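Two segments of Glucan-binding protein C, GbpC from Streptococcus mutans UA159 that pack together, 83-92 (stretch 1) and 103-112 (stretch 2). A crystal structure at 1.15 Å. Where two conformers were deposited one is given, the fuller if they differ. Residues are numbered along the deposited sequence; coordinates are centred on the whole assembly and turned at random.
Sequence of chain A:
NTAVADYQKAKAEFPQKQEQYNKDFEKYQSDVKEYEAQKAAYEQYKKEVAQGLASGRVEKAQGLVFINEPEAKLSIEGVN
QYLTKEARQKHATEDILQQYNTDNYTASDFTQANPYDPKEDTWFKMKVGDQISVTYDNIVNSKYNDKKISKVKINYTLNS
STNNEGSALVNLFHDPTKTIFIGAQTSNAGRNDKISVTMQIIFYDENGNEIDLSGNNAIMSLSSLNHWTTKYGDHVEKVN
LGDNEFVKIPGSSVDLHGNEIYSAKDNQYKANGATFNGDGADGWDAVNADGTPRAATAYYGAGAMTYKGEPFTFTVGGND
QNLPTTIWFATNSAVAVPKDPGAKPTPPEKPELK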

# COMPACT_ATOMS: atom_id res chain seq x y z
N LEU A 83 -8.82 18.51 -12.11
CA LEU A 83 -10.18 18.02 -12.27
C LEU A 83 -11.13 19.04 -11.66
O LEU A 83 -10.96 19.44 -10.52
CB LEU A 83 -10.29 16.67 -11.56
CG LEU A 83 -11.62 15.95 -11.70
CD1 LEU A 83 -11.82 15.47 -13.13
CD2 LEU A 83 -11.68 14.76 -10.70
N THR A 84 -12.16 19.42 -12.41
CA THR A 84 -13.12 20.37 -11.84
C THR A 84 -13.84 19.73 -10.66
O THR A 84 -13.99 18.51 -10.56
CB THR A 84 -14.14 20.85 -12.88
OG1 THR A 84 -14.97 19.72 -13.22
CG2 THR A 84 -13.47 21.49 -14.09
N LYS A 85 -14.28 20.56 -9.72
CA LYS A 85 -15.03 20.00 -8.61
C LYS A 85 -16.33 19.36 -9.07
O LYS A 85 -16.75 18.36 -8.49
CB LYS A 85 -15.25 21.02 -7.49
CG LYS A 85 -13.96 21.25 -6.69
CD LYS A 85 -14.19 21.96 -5.40
CE LYS A 85 -12.90 22.04 -4.58
NZ LYS A 85 -13.14 22.73 -3.27
N GLU A 86 -16.99 19.93 -10.09
CA GLU A 86 -18.18 19.28 -10.63
C GLU A 86 -17.89 17.88 -11.14
O GLU A 86 -18.66 16.95 -10.89
CB GLU A 86 -18.80 20.13 -11.73
CG GLU A 86 -20.04 19.48 -12.31
CD GLU A 86 -20.78 20.43 -13.19
OE1 GLU A 86 -20.22 21.49 -13.53
OE2 GLU A 86 -21.92 20.11 -13.54
N ALA A 87 -16.77 17.70 -11.85
CA ALA A 87 -16.44 16.36 -12.33
C ALA A 87 -16.04 15.43 -11.19
O ALA A 87 -16.41 14.25 -11.20
CB ALA A 87 -15.34 16.45 -13.39
N ARG A 88 -15.30 15.93 -10.19
CA ARG A 88 -15.01 15.12 -9.01
C ARG A 88 -16.31 14.64 -8.36
O ARG A 88 -16.45 13.45 -8.03
CB ARG A 88 -14.18 15.93 -8.03
CG ARG A 88 -13.70 15.08 -6.81
CD ARG A 88 -13.27 15.94 -5.63
NE ARG A 88 -14.33 16.84 -5.20
CZ ARG A 88 -14.20 17.81 -4.29
NH1 ARG A 88 -13.06 18.00 -3.65
NH2 ARG A 88 -15.23 18.59 -4.01
N GLN A 89 -17.27 15.54 -8.18
CA GLN A 89 -18.56 15.18 -7.58
C GLN A 89 -19.25 14.11 -8.41
O GLN A 89 -19.82 13.14 -7.88
CB GLN A 89 -19.48 16.42 -7.51
CG GLN A 89 -19.13 17.51 -6.51
CD GLN A 89 -19.81 18.86 -6.85
OE1 GLN A 89 -20.82 18.91 -7.56
NE2 GLN A 89 -19.20 19.96 -6.38
N LYS A 90 -19.26 14.30 -9.74
CA LYS A 90 -20.00 13.38 -10.60
C LYS A 90 -19.45 11.96 -10.52
O LYS A 90 -20.21 10.99 -10.66
CB LYS A 90 -19.98 13.86 -12.05
CG LYS A 90 -20.77 12.93 -12.98
CD LYS A 90 -20.74 13.42 -14.40
CE LYS A 90 -19.77 12.61 -15.25
NZ LYS A 90 -19.63 13.16 -16.62
N HIS A 91 -18.15 11.82 -10.31
CA HIS A 91 -17.53 10.50 -10.27
C HIS A 91 -17.39 9.93 -8.86
O HIS A 91 -16.86 8.82 -8.71
CB HIS A 91 -16.16 10.54 -10.96
CG HIS A 91 -16.25 10.79 -12.43
ND1 HIS A 91 -16.19 9.78 -13.37
CD2 HIS A 91 -16.46 11.94 -13.11
CE1 HIS A 91 -16.33 10.31 -14.58
NE2 HIS A 91 -16.50 11.61 -14.45
N ALA A 92 -17.85 10.64 -7.84
CA ALA A 92 -17.56 10.24 -6.47
C ALA A 92 -18.30 8.98 -6.03
O ALA A 92 -17.84 8.32 -5.09
CB ALA A 92 -17.93 11.37 -5.52
N ASP A 103 -11.30 6.89 -19.74
CA ASP A 103 -12.23 7.00 -20.87
C ASP A 103 -13.50 7.76 -20.48
O ASP A 103 -14.24 8.21 -21.37
CB ASP A 103 -12.72 5.60 -21.28
CG ASP A 103 -11.66 4.76 -21.96
OD1 ASP A 103 -10.58 5.25 -22.31
OD2 ASP A 103 -11.95 3.57 -22.19
N ASN A 104 -13.80 7.83 -19.19
CA ASN A 104 -15.06 8.40 -18.71
C ASN A 104 -14.96 9.89 -18.38
O ASN A 104 -15.88 10.46 -17.79
CB ASN A 104 -15.52 7.65 -17.46
CG ASN A 104 -15.99 6.24 -17.76
OD1 ASN A 104 -16.33 5.92 -18.89
ND2 ASN A 104 -16.05 5.41 -16.73
N TYR A 105 -13.85 10.51 -18.71
CA TYR A 105 -13.63 11.94 -18.52
C TYR A 105 -13.35 12.55 -19.87
O TYR A 105 -12.83 11.88 -20.78
CB TYR A 105 -12.44 12.18 -17.57
CG TYR A 105 -12.64 11.66 -16.16
CD1 TYR A 105 -12.46 10.31 -15.86
CD2 TYR A 105 -12.91 12.52 -15.14
CE1 TYR A 105 -12.60 9.83 -14.55
CE2 TYR A 105 -13.09 12.08 -13.85
CZ TYR A 105 -12.91 10.72 -13.56
OH TYR A 105 -13.04 10.31 -12.24
N THR A 106 -13.73 13.81 -20.02
CA THR A 106 -13.48 14.55 -21.26
C THR A 106 -12.83 15.88 -20.90
O THR A 106 -12.69 16.24 -19.73
CB THR A 106 -14.75 14.82 -22.09
OG1 THR A 106 -15.62 15.65 -21.33
CG2 THR A 106 -15.48 13.51 -22.44
N ALA A 107 -12.44 16.63 -21.94
CA ALA A 107 -11.70 17.87 -21.71
C ALA A 107 -12.46 18.83 -20.79
O ALA A 107 -11.84 19.52 -19.96
CB ALA A 107 -11.43 18.55 -23.05
N SER A 108 -13.78 18.90 -20.92
CA SER A 108 -14.60 19.79 -20.12
C SER A 108 -14.60 19.45 -18.64
O SER A 108 -15.08 20.25 -17.84
CB SER A 108 -16.05 19.75 -20.66
OG SER A 108 -16.54 18.42 -20.65
N ASP A 109 -14.06 18.30 -18.25
CA ASP A 109 -13.90 17.93 -16.85
C ASP A 109 -12.65 18.50 -16.21
O ASP A 109 -12.42 18.27 -15.02
CB ASP A 109 -13.83 16.41 -16.72
CG ASP A 109 -15.16 15.76 -17.05
OD1 ASP A 109 -16.20 16.37 -16.79
OD2 ASP A 109 -15.15 14.62 -17.57
N PHE A 110 -11.83 19.23 -16.96
CA PHE A 110 -10.54 19.71 -16.45
C PHE A 110 -10.42 21.22 -16.67
O PHE A 110 -11.01 21.80 -17.58
CB PHE A 110 -9.40 19.01 -17.17
CG PHE A 110 -9.42 17.53 -16.91
CD1 PHE A 110 -8.89 17.00 -15.71
CD2 PHE A 110 -10.05 16.66 -17.80
CE1 PHE A 110 -8.99 15.66 -15.42
CE2 PHE A 110 -10.14 15.32 -17.53
CZ PHE A 110 -9.60 14.80 -16.34
N THR A 111 -9.60 21.85 -15.84
CA THR A 111 -9.34 23.27 -15.94
C THR A 111 -7.89 23.56 -15.59
O THR A 111 -7.29 22.89 -14.74
CB THR A 111 -10.28 24.07 -15.01
OG1 THR A 111 -9.94 25.46 -15.11
CG2 THR A 111 -10.19 23.65 -13.56
N GLN A 112 -7.32 24.58 -16.22
CA GLN A 112 -5.96 25.00 -15.94
C GLN A 112 -5.82 25.72 -14.62
O GLN A 112 -4.70 25.82 -14.11
CB GLN A 112 -5.42 25.85 -17.10
CG GLN A 112 -5.36 25.02 -18.42
CD GLN A 112 -4.89 25.82 -19.59
OE1 GLN A 112 -4.08 26.74 -19.43
NE2 GLN A 112 -5.28 25.46 -20.81
O HOH W 1 -16.56 20.19 -15.36
O HOH W 2 -16.94 12.88 -16.77
O HOH W 3 -18.17 15.27 -15.26
O HOH W 4 -16.03 6.83 -14.61

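The first stretch meets the second first as a short extended segment and then through one side of a helix, and the contact, which buries 477 Å² in total, follows that change. At Leu-83 the two backbones run antiparallel, forming a non-hydrogen-bonded bridge pair with Phe-110 (CA to CA, 4.5 Å). From there the chains diverge: Ala-87 CA lies 5.4 Å from Asp-109 CA, and His-91 CA is 9.0 Å from Asn-104 CA, a gap filled by side chains and water.

Leu-83 covers the most surface. Its side chain and that of Phe-110 lie on the same face of the sheet, and its CD1 methyl reaches Phe-110 CE1 at 3.6 Å and Tyr-105 CE2 at 3.7 Å. This buried leucine thus joins two aromatic residues of the second stretch through apolar contact. Its backbone also takes part, with Leu-83 CA 3.6 Å from Asp-109 O in a CA-H...O contact.

That same carbonyl accepts the one strong direct hydrogen bond between the stretches, from Thr-84 N to Asp-109 O (2.9 Å, nearly linear at 174°). Thr-84 also caps the helix: its OG1 accepts from Ala-87 N at 3.0 Å, satisfying an amide that has no preceding helical turn to supply a carbonyl. Its methyl, CG2, meets Thr-111 CG2 at 4.0 Å. In the first turn of the helix, Ala-87 points toward the second stretch, and Ala-87 CB lies 3.5 Å from Asp-109 OD1.

His-91, near the far end of the helix, is the second large contributor. Its ring stacks face-to-face on that of Tyr-105, with centroids 3.8 Å apart and planes inclined by only 13°, so that the tyrosine hydroxyl lies over the imidazole, OH to His-91 CG being 3.3 Å. Near the plane of the imidazole, at its edge, His-91 CE1 approaches Asn-104 O at 3.2 Å.

Water completes the polar side of the contact. One molecule binds His-91 NE2 (2.7 Å) and accepts from Lys-90 NZ (2.7 Å), while donating to Asn-104 O (2.8 Å) and Asp-109 OD2 (2.6 Å). A second accepts from Lys-90 NZ at 2.9 Å and donates to Asp-109 OD1 at 2.7 Å, so the lysine and the aspartate are linked through solvent. The carboxylate is also held within its own stretch, where Thr-106 N donates to Asp-109 OD2 at 2.9 Å. Asp-109 therefore serves the contact twice, through its carbonyl at Thr-84 and its carboxylate in the water network.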